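PDB 6SXT: alpha-L-arabinofuranosidase B from Aspergillus kawachii, which hydrolyses terminal non-reducing alpha-L-arabinofuranosyl residues from arabinoxylan, L-arabinan and arabinogalactan, acting on 1,2-, 1,3- and 1,5-alpha-linkages in the breakdown of plant hemicellulose. Local coordinates for residues A[6-11]-A[303-308]; A[13-18]-A[292-297]; A[242-247]-A[307-312]. All blocks are in the same frame, centred on the assembly; numbering follows the deposited sequence. Where two conformers were deposited one is given.

Contact 1: A[6-11]-A[303-308]; sequences DIYEAG and DTENSV
Ile-7 and Tyr-8 lean against Thr-304, Ser-307 and Val-308, and the packing is tightest round the CG2 branch of Ile-7. That methyl lies anti to its own backbone N and beside the carbonyl carbon, where it meets Ser-307 CB at 3.5 Å, closer than usual for two carbons, and also rests on the backbone O of Thr-304. Val-308 CG2 fits between the two residues of 6-11: it is 3.8 Å from Ile-7 CG2 and sits over one face of the Tyr-8 ring in a CH-pi contact, 4.0 Å from the centroid and displaced toward the rim at CE2. Thr-304 CG2 reaches Tyr-8 CD1 obliquely at 3.5 Å. In the catalytic domain helix 4-10 packs beside helix 302-315; the axes of the stretches 6-10 and 303-308 approach to 9.1 Å at 164°, nearly antiparallel. The Tyr-8 side chain also touches Tyr-148 of strand 145-152 and Val-294 and Thr-296 of strand 288-296. Toward Gly-11 the contact is looser and wet. No direct hydrogen bond crosses it; one water donates to Ile-7 O and another to Gly-11 O, and both bond Thr-304 OG1, which is also hydrogen-bonded to Ser-301 OG. At the tip of Tyr-8 a third water accepts from OH at 2.8 Å and donates to Glu-305 OE2 at 2.7 Å, while Glu-305 OE1 forms salt bridges with Lys-233 and Arg-242.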
ATOM      1  N   ASP A   6       1.268   9.063  23.664  1.00 16.21           N
ATOM      2  CA  ASP A   6       1.545   9.683  24.978  1.00 16.47           C
ATOM      3  C   ASP A   6       1.390  11.200  24.855  1.00 17.15           C
ATOM      4  O   ASP A   6       0.898  11.805  25.807  1.00 18.41           O
ATOM      5  CB  ASP A   6       2.947   9.309  25.437  1.00 17.08           C
ATOM      6  CG  ASP A   6       3.146   7.804  25.569  1.00 18.18           C
ATOM      7  OD1 ASP A   6       2.350   7.162  26.298  1.00 20.97           O
ATOM      8  OD2 ASP A   6       4.085   7.333  24.927  1.00 18.37           O
ATOM      9  N   ILE A   7       1.838  11.749  23.724  1.00 17.83           N
ATOM     10  CA  ILE A   7       1.745  13.204  23.440  1.00 17.04           C
ATOM     11  C   ILE A   7       0.282  13.593  23.346  1.00 18.29           C
ATOM     12  O   ILE A   7      -0.144  14.581  23.982  1.00 18.33           O
ATOM     13  CB  ILE A   7       2.548  13.553  22.200  1.00 17.50           C
ATOM     14  CG1 ILE A   7       4.025  13.261  22.439  1.00 18.32           C
ATOM     15  CG2 ILE A   7       2.330  14.991  21.752  1.00 18.50           C
ATOM     16  CD1 ILE A   7       4.873  13.183  21.241  1.00 18.48           C
ATOM     17  N   TYR A   8      -0.535  12.843  22.600  1.00 16.81           N
ATOM     18  CA  TYR A   8      -1.963  13.149  22.480  1.00 17.21           C
ATOM     19  C   TYR A   8      -2.628  13.063  23.858  1.00 19.09           C
ATOM     20  O   TYR A   8      -3.454  13.938  24.196  1.00 18.49           O
ATOM     21  CB  TYR A   8      -2.674  12.224  21.492  1.00 17.15           C
ATOM     22  CG  TYR A   8      -2.514  12.614  20.052  1.00 16.31           C
ATOM     23  CD1 TYR A   8      -3.082  13.771  19.561  1.00 15.53           C
ATOM     24  CD2 TYR A   8      -1.840  11.810  19.135  1.00 15.70           C
ATOM     25  CE1 TYR A   8      -2.995  14.110  18.213  1.00 16.99           C
ATOM     26  CE2 TYR A   8      -1.744  12.144  17.777  1.00 15.68           C
ATOM     27  CZ  TYR A   8      -2.321  13.299  17.316  1.00 17.10           C
ATOM     28  OH  TYR A   8      -2.262  13.573  15.976  1.00 16.97           O
ATOM     29  N   GLU A   9      -2.255  12.077  24.674  1.00 18.87           N
ATOM     30  CA  GLU A   9      -2.850  11.927  26.018  1.00 20.49           C
ATOM     31  C   GLU A   9      -2.483  13.161  26.854  1.00 21.03           C
ATOM     32  O   GLU A   9      -3.390  13.669  27.583  1.00 21.37           O
ATOM     33  CB  GLU A   9      -2.316  10.660  26.657  1.00 23.36           C
ATOM     34  CG  GLU A   9      -2.576  10.576  28.152  1.00 29.52           C
ATOM     35  CD  GLU A   9      -4.019  10.527  28.545  1.00 40.33           C
ATOM     36  OE1 GLU A   9      -4.779   9.784  27.872  1.00 41.40           O
ATOM     37  OE2 GLU A   9      -4.338  11.106  29.632  1.00 46.73           O
ATOM     38  N   ALA A  10      -1.253  13.629  26.776  1.00 20.02           N
ATOM     39  CA  ALA A  10      -0.772  14.788  27.575  1.00 21.67           C
ATOM     40  C   ALA A  10      -1.535  16.046  27.148  1.00 24.90           C
ATOM     41  O   ALA A  10      -1.663  16.970  27.956  1.00 24.84           O
ATOM     42  CB  ALA A  10       0.698  14.988  27.409  1.00 23.66           C
ATOM     43  N   GLY A  11      -2.031  16.110  25.916  1.00 21.40           N
ATOM     44  CA  GLY A  11      -2.827  17.244  25.421  1.00 23.65           C
ATOM     45  C   GLY A  11      -4.288  17.104  25.732  1.00 22.23           C
ATOM     46  O   GLY A  11      -5.075  17.937  25.228  1.00 26.75           O
ATOM     47  N   ASP A 303      -0.227  22.606  19.004  1.00 18.42           N
ATOM     48  CA  ASP A 303       0.992  22.287  19.788  0.50 20.01           C
ATOM     49  C   ASP A 303       1.123  20.766  19.930  1.00 18.05           C
ATOM     50  O   ASP A 303       2.229  20.246  19.770  1.00 18.79           O
ATOM     51  CB  ASP A 303       0.939  22.900  21.184  0.50 24.69           C
ATOM     52  CG  ASP A 303       2.243  22.745  21.945  0.50 30.59           C
ATOM     53  OD1 ASP A 303       3.248  23.368  21.526  0.50 35.63           O
ATOM     54  OD2 ASP A 303       2.244  22.016  22.963  0.50 37.86           O
ATOM     55  N   THR A 304       0.039  20.100  20.248  1.00 17.91           N
ATOM     56  CA  THR A 304       0.071  18.620  20.451  1.00 17.50           C
ATOM     57  C   THR A 304       0.506  17.985  19.144  1.00 17.53           C
ATOM     58  O   THR A 304       1.400  17.154  19.138  1.00 16.74           O
ATOM     59  CB  THR A 304      -1.296  18.120  20.871  1.00 17.83           C
ATOM     60  OG1 THR A 304      -1.576  18.618  22.187  1.00 18.76           O
ATOM     61  CG2 THR A 304      -1.438  16.619  20.838  1.00 18.56           C
ATOM     62  N   GLU A 305      -0.123  18.356  18.035  1.00 15.81           N
ATOM     63  CA  GLU A 305       0.278  17.817  16.724  1.00 15.72           C
ATOM     64  C   GLU A 305       1.725  18.136  16.380  1.00 15.92           C
ATOM     65  O   GLU A 305       2.419  17.292  15.818  1.00 16.47           O
ATOM     66  CB  GLU A 305      -0.647  18.353  15.649  1.00 15.50           C
ATOM     67  CG  GLU A 305      -2.035  17.768  15.761  1.00 16.77           C
ATOM     68  CD  GLU A 305      -2.994  18.456  14.806  1.00 19.32           C
ATOM     69  OE1 GLU A 305      -2.836  19.700  14.598  1.00 17.75           O
ATOM     70  OE2 GLU A 305      -3.889  17.766  14.257  1.00 17.79           O
ATOM     71  N   ASN A 306       2.200  19.344  16.698  1.00 15.92           N
ATOM     72  CA  ASN A 306       3.597  19.698  16.412  1.00 17.48           C
ATOM     73  C   ASN A 306       4.534  18.747  17.179  1.00 16.12           C
ATOM     74  O   ASN A 306       5.550  18.372  16.619  1.00 16.96           O
ATOM     75  CB  ASN A 306       3.866  21.144  16.808  1.00 16.72           C
ATOM     76  CG  ASN A 306       3.130  22.163  15.945  1.00 18.08           C
ATOM     77  OD1 ASN A 306       2.696  21.866  14.823  1.00 18.52           O
ATOM     78  ND2 ASN A 306       3.033  23.408  16.474  1.00 18.19           N
ATOM     79  N   SER A 307       4.188  18.408  18.397  1.00 16.36           N
ATOM     80  CA  SER A 307       5.014  17.495  19.233  1.00 17.46           C
ATOM     81  C   SER A 307       4.996  16.110  18.579  1.00 18.31           C
ATOM     82  O   SER A 307       6.021  15.425  18.568  1.00 16.73           O
ATOM     83  CB  SER A 307       4.568  17.451  20.664  1.00 18.42           C
ATOM     84  OG  SER A 307       4.903  18.709  21.284  1.00 22.87           O
ATOM     85  N   VAL A 308       3.822  15.664  18.137  1.00 16.77           N
ATOM     86  CA  VAL A 308       3.709  14.371  17.397  1.00 16.67           C
ATOM     87  C   VAL A 308       4.610  14.385  16.164  1.00 16.62           C
ATOM     88  O   VAL A 308       5.348  13.424  15.897  1.00 15.94           O
ATOM     89  CB  VAL A 308       2.246  14.085  17.032  1.00 16.02           C
ATOM     90  CG1 VAL A 308       2.150  12.890  16.090  1.00 17.28           C
ATOM     91  CG2 VAL A 308       1.436  13.851  18.291  1.00 16.23           C
TER
HETATM   92  O   HOH W   1       0.576  17.257  24.150  1.00 37.65           O
HETATM   93  O   HOH W   2      -4.170  15.152  14.775  1.00 16.51           O
HETATM   94  O   HOH W   3      -4.309  18.312  22.233  1.00 21.82           O

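Contact 2: A[13-18]-A[292-297]; sequences TPCVAA and EGVMTS
Residues 13-18 run antiparallel to 292-297, and their pairing is broken by a classic beta bulge in which Val-16 and Ala-17 both face Met-295. The carbonyl of Met-295 takes two backbone donors, Val-16 N at 2.8 Å and the longer Ala-17 N at 3.2 Å, each tilted out of the carbonyl plane; Met-295 N returns a bond to Ala-17 O. Before the bulge, Ser-297 N donates to Pro-14 O at 2.9 Å, nearly along the C=O axis. The register shifts by one between the pairs Cys-15 with Thr-296 and Ala-17 with Met-295. On one face, the CB atoms of Ala-17 and Met-295 lie 4.4 Å apart; on the other, Ala-18 CB meets Val-294 CG1 at 4.1 Å. Cys-15 SG, anti to its carbonyl carbon (chi1 -64°), lies 3.9 Å from Val-294 CB and is disulfide-bonded to Cys-5. Val-16 CG2 comes nearest Met-295 O, and CG1 touches Ser-297 CB at 3.8 Å. Thr-296 turns CB and CG2 to the carbonyls of Thr-13 and Pro-14; its OG1 accepts from Gly-146 N. In the antiparallel sheet of this concanavalin-clan catalytic domain, strand 288-296 also pairs with strand 145-152, through backbone bonds of Val-294 with Tyr-148 and Thr-296 with Gly-146. Val-294 touches Cys-5 and Tyr-8 of helix 4-10; on the other face Ala-17 and Met-295 pack against Ile-274 of strand 273-276.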
ATOM      1  N   THR A  13      -6.355  14.950  24.582  1.00 20.20           N
ATOM      2  CA  THR A  13      -7.084  14.491  23.374  1.00 18.98           C
ATOM      3  C   THR A  13      -6.525  13.110  23.056  1.00 20.39           C
ATOM      4  O   THR A  13      -5.772  12.945  22.087  1.00 18.66           O
ATOM      5  CB  THR A  13      -6.935  15.469  22.202  1.00 21.47           C
ATOM      6  OG1 THR A  13      -5.544  15.656  21.872  1.00 20.71           O
ATOM      7  CG2 THR A  13      -7.554  16.813  22.535  1.00 21.51           C
ATOM      8  N   PRO A  14      -6.827  12.082  23.876  1.00 21.23           N
ATOM      9  CA  PRO A  14      -6.095  10.808  23.819  1.00 19.92           C
ATOM     10  C   PRO A  14      -6.484   9.986  22.583  1.00 18.27           C
ATOM     11  O   PRO A  14      -7.571  10.086  22.015  1.00 17.73           O
ATOM     12  CB  PRO A  14      -6.568  10.057  25.060  1.00 21.61           C
ATOM     13  CG  PRO A  14      -7.967  10.609  25.259  1.00 22.48           C
ATOM     14  CD  PRO A  14      -7.829  12.080  24.958  1.00 21.63           C
ATOM     15  N   CYS A  15      -5.536   9.144  22.138  1.00 17.68           N
ATOM     16  CA  CYS A  15      -5.817   8.166  21.083  1.00 17.19           C
ATOM     17  C   CYS A  15      -6.931   7.234  21.539  1.00 17.24           C
ATOM     18  O   CYS A  15      -6.926   6.721  22.700  1.00 17.96           O
ATOM     19  CB  CYS A  15      -4.593   7.323  20.777  1.00 17.39           C
ATOM     20  SG  CYS A  15      -3.248   8.346  20.108  1.00 19.63           S
ATOM     21  N   VAL A  16      -7.841   6.955  20.629  1.00 15.65           N
ATOM     22  CA  VAL A  16      -8.843   5.888  20.779  1.00 16.01           C
ATOM     23  C   VAL A  16      -8.629   4.768  19.775  1.00 16.62           C
ATOM     24  O   VAL A  16      -9.328   3.751  19.848  1.00 17.53           O
ATOM     25  CB  VAL A  16     -10.262   6.457  20.708  1.00 17.88           C
ATOM     26  CG1 VAL A  16     -10.478   7.367  21.911  1.00 20.51           C
ATOM     27  CG2 VAL A  16     -10.527   7.157  19.379  1.00 19.24           C
ATOM     28  N   ALA A  17      -7.714   4.941  18.828  1.00 15.42           N
ATOM     29  CA  ALA A  17      -7.297   3.864  17.915  1.00 15.26           C
ATOM     30  C   ALA A  17      -5.890   4.222  17.498  1.00 15.31           C
ATOM     31  O   ALA A  17      -5.637   5.402  17.163  1.00 16.46           O
ATOM     32  CB  ALA A  17      -8.233   3.775  16.739  1.00 17.34           C
ATOM     33  N   ALA A  18      -4.992   3.260  17.493  1.00 13.95           N
ATOM     34  CA  ALA A  18      -3.566   3.548  17.228  1.00 14.89           C
ATOM     35  C   ALA A  18      -3.019   2.367  16.437  1.00 14.67           C
ATOM     36  O   ALA A  18      -2.966   1.231  16.959  1.00 14.76           O
ATOM     37  CB  ALA A  18      -2.826   3.728  18.536  1.00 15.21           C
ATOM     38  N   GLU A 292       1.853   4.361   9.811  1.00 13.39           N
ATOM     39  CA  GLU A 292       1.356   4.539  11.176  1.00 13.52           C
ATOM     40  C   GLU A 292       0.233   5.565  11.160  1.00 14.32           C
ATOM     41  O   GLU A 292       0.199   6.406  10.242  1.00 13.98           O
ATOM     42  CB  GLU A 292       2.466   4.982  12.148  1.00 13.50           C
ATOM     43  CG  GLU A 292       3.096   6.328  11.815  1.00 13.90           C
ATOM     44  CD  GLU A 292       4.199   6.735  12.785  1.00 14.97           C
ATOM     45  OE1 GLU A 292       5.269   6.126  12.681  1.00 14.57           O
ATOM     46  OE2 GLU A 292       3.936   7.564  13.674  1.00 13.94           O
ATOM     47  N   GLY A 293      -0.620   5.503  12.156  1.00 13.92           N
ATOM     48  CA  GLY A 293      -1.655   6.527  12.276  1.00 13.80           C
ATOM     49  C   GLY A 293      -2.487   6.277  13.512  1.00 13.77           C
ATOM     50  O   GLY A 293      -2.443   5.190  14.096  1.00 14.23           O
ATOM     51  N   VAL A 294      -3.260   7.298  13.860  1.00 13.53           N
ATOM     52  CA  VAL A 294      -4.137   7.231  15.034  1.00 13.70           C
ATOM     53  C   VAL A 294      -5.429   7.985  14.756  1.00 14.66           C
ATOM     54  O   VAL A 294      -5.466   8.849  13.881  1.00 15.91           O
ATOM     55  CB  VAL A 294      -3.486   7.767  16.300  1.00 14.16           C
ATOM     56  CG1 VAL A 294      -2.094   7.220  16.592  1.00 14.81           C
ATOM     57  CG2 VAL A 294      -3.504   9.286  16.330  1.00 15.07           C
ATOM     58  N   MET A 295      -6.403   7.731  15.637  1.00 15.04           N
ATOM     59  CA  MET A 295      -7.604   8.582  15.799  1.00 15.09           C
ATOM     60  C   MET A 295      -7.712   8.900  17.280  1.00 16.52           C
ATOM     61  O   MET A 295      -7.348   8.068  18.129  1.00 15.74           O
ATOM     62  CB  MET A 295      -8.886   7.892  15.328  1.00 15.91           C
ATOM     63  CG  MET A 295      -8.839   7.621  13.831  1.00 15.86           C
ATOM     64  SD  MET A 295     -10.227   6.561  13.311  1.00 17.76           S
ATOM     65  CE  MET A 295     -11.629   7.645  13.648  1.00 19.62           C
ATOM     66  N   THR A 296      -8.134  10.123  17.566  1.00 16.49           N
ATOM     67  CA  THR A 296      -8.245  10.639  18.944  1.00 17.02           C
ATOM     68  C   THR A 296      -9.684  10.986  19.288  1.00 17.57           C
ATOM     69  O   THR A 296     -10.516  11.118  18.428  1.00 17.90           O
ATOM     70  CB  THR A 296      -7.356  11.857  19.202  1.00 16.79           C
ATOM     71  OG1 THR A 296      -7.982  13.001  18.594  1.00 17.82           O
ATOM     72  CG2 THR A 296      -5.958  11.696  18.685  1.00 17.18           C
ATOM     73  N   SER A 297      -9.922  11.115  20.587  1.00 19.00           N
ATOM     74  CA  SER A 297     -11.138  11.771  21.129  0.50 20.62           C
ATOM     75  C   SER A 297     -10.768  13.208  21.471  1.00 22.93           C
ATOM     76  O   SER A 297      -9.780  13.385  22.120  1.00 28.46           O
ATOM     77  CB  SER A 297     -11.633  11.001  22.336  0.50 23.46           C
ATOM     78  OG  SER A 297     -12.598  11.745  23.051  0.50 24.40           O
TER

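Contact 3: A[242-247]-A[307-312]; sequences RGANAA and SVQENI
Apolar contact joins Ala-246 to Ile-312, where the CG2 branch of the isoleucine, anti to its backbone N, lies 3.8 Å from Ala-246 CB. Both residues also touch Thr-229 and Val-150, so the pair is embedded among side chains of strands 227-235 and 145-152. The same CG2 makes a van der Waals contact with Ala-246 O at 3.5 Å. Another lies nearer the strand: Ala-244 CB points at the helix and meets the flat carboxamide of Gln-309, with CD at 3.5 Å. The Gln-309 chain leaves its helix with CG anti to the backbone N (chi1 165°) and then bends at chi2 (66°), which brings CD to the strand; Leu-251 of strand 250-257 also touches this side chain. The contact is helix-on-sheet packing within the catalytic domain, helix 302-315 lying against the end of strand 238-245 as the chain leaves the sheet. Two polar interactions lie at that exit. Asn-245 forms an Asx turn, its OD1 accepting from Ala-247 N at 2.9 Å with the donor 46° out of the carboxamide plane, and its own side chain starts away from the helix. Across the contact a single water donates to both Ala-246 O and Ile-312 O, at 2.8 Å each, bridging two backbone carbonyls. Farther back along the strand, Arg-242 NH2 is hydrogen-bonded to Asn-306 OD1 of the same helix.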
ATOM      1  N   ARG A 242      -3.509  19.585   7.996  1.00 15.60           N
ATOM      2  CA  ARG A 242      -2.101  19.981   8.171  1.00 15.38           C
ATOM      3  C   ARG A 242      -1.219  18.903   7.538  1.00 17.12           C
ATOM      4  O   ARG A 242      -1.616  17.725   7.557  1.00 16.56           O
ATOM      5  CB  ARG A 242      -1.799  20.140   9.656  1.00 16.38           C
ATOM      6  CG  ARG A 242      -2.697  21.139  10.344  1.00 16.70           C
ATOM      7  CD  ARG A 242      -2.350  21.374  11.797  1.00 17.89           C
ATOM      8  NE  ARG A 242      -1.133  22.172  11.944  1.00 17.17           N
ATOM      9  CZ  ARG A 242      -0.308  22.123  12.981  1.00 17.35           C
ATOM     10  NH1 ARG A 242      -0.487  21.291  13.985  1.00 17.85           N
ATOM     11  NH2 ARG A 242       0.737  22.930  12.978  1.00 16.97           N
ATOM     12  N   GLY A 243      -0.084  19.290   7.010  1.00 16.24           N
ATOM     13  CA  GLY A 243       0.798  18.361   6.315  1.00 18.26           C
ATOM     14  C   GLY A 243       2.237  18.697   6.635  1.00 16.00           C
ATOM     15  O   GLY A 243       2.598  19.850   6.836  1.00 16.34           O
ATOM     16  N   ALA A 244       3.065  17.692   6.585  1.00 16.29           N
ATOM     17  CA  ALA A 244       4.528  17.817   6.806  1.00 15.21           C
ATOM     18  C   ALA A 244       5.241  16.757   6.007  1.00 16.80           C
ATOM     19  O   ALA A 244       4.652  15.720   5.657  1.00 16.75           O
ATOM     20  CB  ALA A 244       4.903  17.639   8.246  1.00 16.40           C
ATOM     21  N   ASN A 245       6.544  17.009   5.764  1.00 15.78           N
ATOM     22  CA  ASN A 245       7.510  15.942   5.439  1.00 15.52           C
ATOM     23  C   ASN A 245       7.752  15.156   6.706  1.00 15.32           C
ATOM     24  O   ASN A 245       8.223  15.691   7.679  1.00 15.90           O
ATOM     25  CB  ASN A 245       8.801  16.611   4.955  1.00 15.38           C
ATOM     26  CG  ASN A 245       9.805  15.589   4.457  1.00 16.84           C
ATOM     27  OD1 ASN A 245       9.670  14.397   4.728  1.00 16.85           O
ATOM     28  ND2 ASN A 245      10.875  16.085   3.823  1.00 20.71           N
ATOM     29  N   ALA A 246       7.341  13.881   6.744  1.00 15.51           N
ATOM     30  CA  ALA A 246       7.500  13.058   7.943  1.00 15.41           C
ATOM     31  C   ALA A 246       8.990  12.845   8.263  1.00 17.07           C
ATOM     32  O   ALA A 246       9.286  12.444   9.420  1.00 17.30           O
ATOM     33  CB  ALA A 246       6.812  11.735   7.740  1.00 16.48           C
ATOM     34  N   ALA A 247       9.883  13.094   7.299  1.00 16.28           N
ATOM     35  CA  ALA A 247      11.340  12.946   7.525  1.00 16.71           C
ATOM     36  C   ALA A 247      11.985  14.247   7.983  1.00 19.33           C
ATOM     37  O   ALA A 247      13.115  14.210   8.451  1.00 19.25           O
ATOM     38  CB  ALA A 247      11.981  12.433   6.277  1.00 18.00           C
ATOM     39  N   SER A 307       4.188  18.408  18.397  1.00 16.36           N
ATOM     40  CA  SER A 307       5.014  17.495  19.233  1.00 17.46           C
ATOM     41  C   SER A 307       4.996  16.110  18.579  1.00 18.31           C
ATOM     42  O   SER A 307       6.021  15.425  18.568  1.00 16.73           O
ATOM     43  CB  SER A 307       4.568  17.451  20.664  1.00 18.42           C
ATOM     44  OG  SER A 307       4.903  18.709  21.284  1.00 22.87           O
ATOM     45  N   VAL A 308       3.822  15.664  18.137  1.00 16.77           N
ATOM     46  CA  VAL A 308       3.709  14.371  17.397  1.00 16.67           C
ATOM     47  C   VAL A 308       4.610  14.385  16.164  1.00 16.62           C
ATOM     48  O   VAL A 308       5.348  13.424  15.897  1.00 15.94           O
ATOM     49  CB  VAL A 308       2.246  14.085  17.032  1.00 16.02           C
ATOM     50  CG1 VAL A 308       2.150  12.890  16.090  1.00 17.28           C
ATOM     51  CG2 VAL A 308       1.436  13.851  18.291  1.00 16.23           C
ATOM     52  N   GLN A 309       4.597  15.469  15.371  1.00 16.03           N
ATOM     53  CA  GLN A 309       5.419  15.581  14.155  1.00 15.41           C
ATOM     54  C   GLN A 309       6.915  15.535  14.516  1.00 15.34           C
ATOM     55  O   GLN A 309       7.651  14.864  13.828  1.00 16.53           O
ATOM     56  CB  GLN A 309       5.045  16.827  13.350  1.00 15.94           C
ATOM     57  CG  GLN A 309       6.058  17.201  12.309  1.00 16.21           C
ATOM     58  CD  GLN A 309       6.258  16.252  11.161  1.00 16.45           C
ATOM     59  OE1 GLN A 309       7.192  16.429  10.341  1.00 19.29           O
ATOM     60  NE2 GLN A 309       5.371  15.319  11.031  1.00 14.46           N
ATOM     61  N   GLU A 310       7.299  16.169  15.634  1.00 16.59           N
ATOM     62  CA  GLU A 310       8.712  16.115  16.094  1.00 18.53           C
ATOM     63  C   GLU A 310       9.088  14.659  16.413  1.00 17.19           C
ATOM     64  O   GLU A 310      10.181  14.228  16.025  1.00 18.15           O
ATOM     65  CB  GLU A 310       8.857  17.013  17.317  1.00 23.51           C
ATOM     66  CG  GLU A 310      10.276  17.109  17.800  1.00 31.75           C
ATOM     67  CD  GLU A 310      10.481  18.143  18.916  1.00 46.09           C
ATOM     68  OE1 GLU A 310       9.464  18.629  19.479  1.00 49.04           O
ATOM     69  OE2 GLU A 310      11.646  18.430  19.216  1.00 54.36           O
ATOM     70  N   ASN A 311       8.174  13.910  16.993  1.00 16.19           N
ATOM     71  CA  ASN A 311       8.372  12.486  17.322  1.00 15.49           C
ATOM     72  C   ASN A 311       8.540  11.695  16.021  1.00 14.71           C
ATOM     73  O   ASN A 311       9.438  10.840  15.940  1.00 16.14           O
ATOM     74  CB  ASN A 311       7.255  12.020  18.213  1.00 16.12           C
ATOM     75  CG  ASN A 311       7.377  10.558  18.539  1.00 18.30           C
ATOM     76  OD1 ASN A 311       7.064   9.705  17.693  1.00 17.14           O
ATOM     77  ND2 ASN A 311       7.904  10.264  19.719  1.00 19.35           N
ATOM     78  N   ILE A 312       7.655  11.896  15.046  1.00 15.19           N
ATOM     79  CA  ILE A 312       7.736  11.211  13.735  1.00 15.42           C
ATOM     80  C   ILE A 312       9.087  11.468  13.094  1.00 15.43           C
ATOM     81  O   ILE A 312       9.748  10.535  12.648  1.00 15.03           O
ATOM     82  CB  ILE A 312       6.547  11.631  12.861  1.00 14.88           C
ATOM     83  CG1 ILE A 312       5.240  11.139  13.440  1.00 15.32           C
ATOM     84  CG2 ILE A 312       6.769  11.084  11.472  1.00 16.60           C
ATOM     85  CD1 ILE A 312       4.028  11.815  12.824  1.00 15.99           C
TER
HETATM   86  O   HOH W   4      10.807  10.249  10.088  1.00 15.75           O

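The three contacts lie in the N-terminal catalytic domain, on the same side of the chain's centre. Contact 1 is about 11 Å, centre to centre, from each of the other two, and contacts 2 and 3 are about 15 Å apart. Helix 4-10 leads into strand 15-20, and strand 288-296 into helix 302-315, so contact 2 is nested within the loop closed by contact 1; contact 3 joins the same helix 302-315 to strand 238-245. Contacts 2 and 3 reach one antiparallel sheet, and contacts 1 and 3 share Ser-307 and Val-308. Residues near the two ends of the catalytic domain are thereby brought together, two helices packing side by side against its sheet.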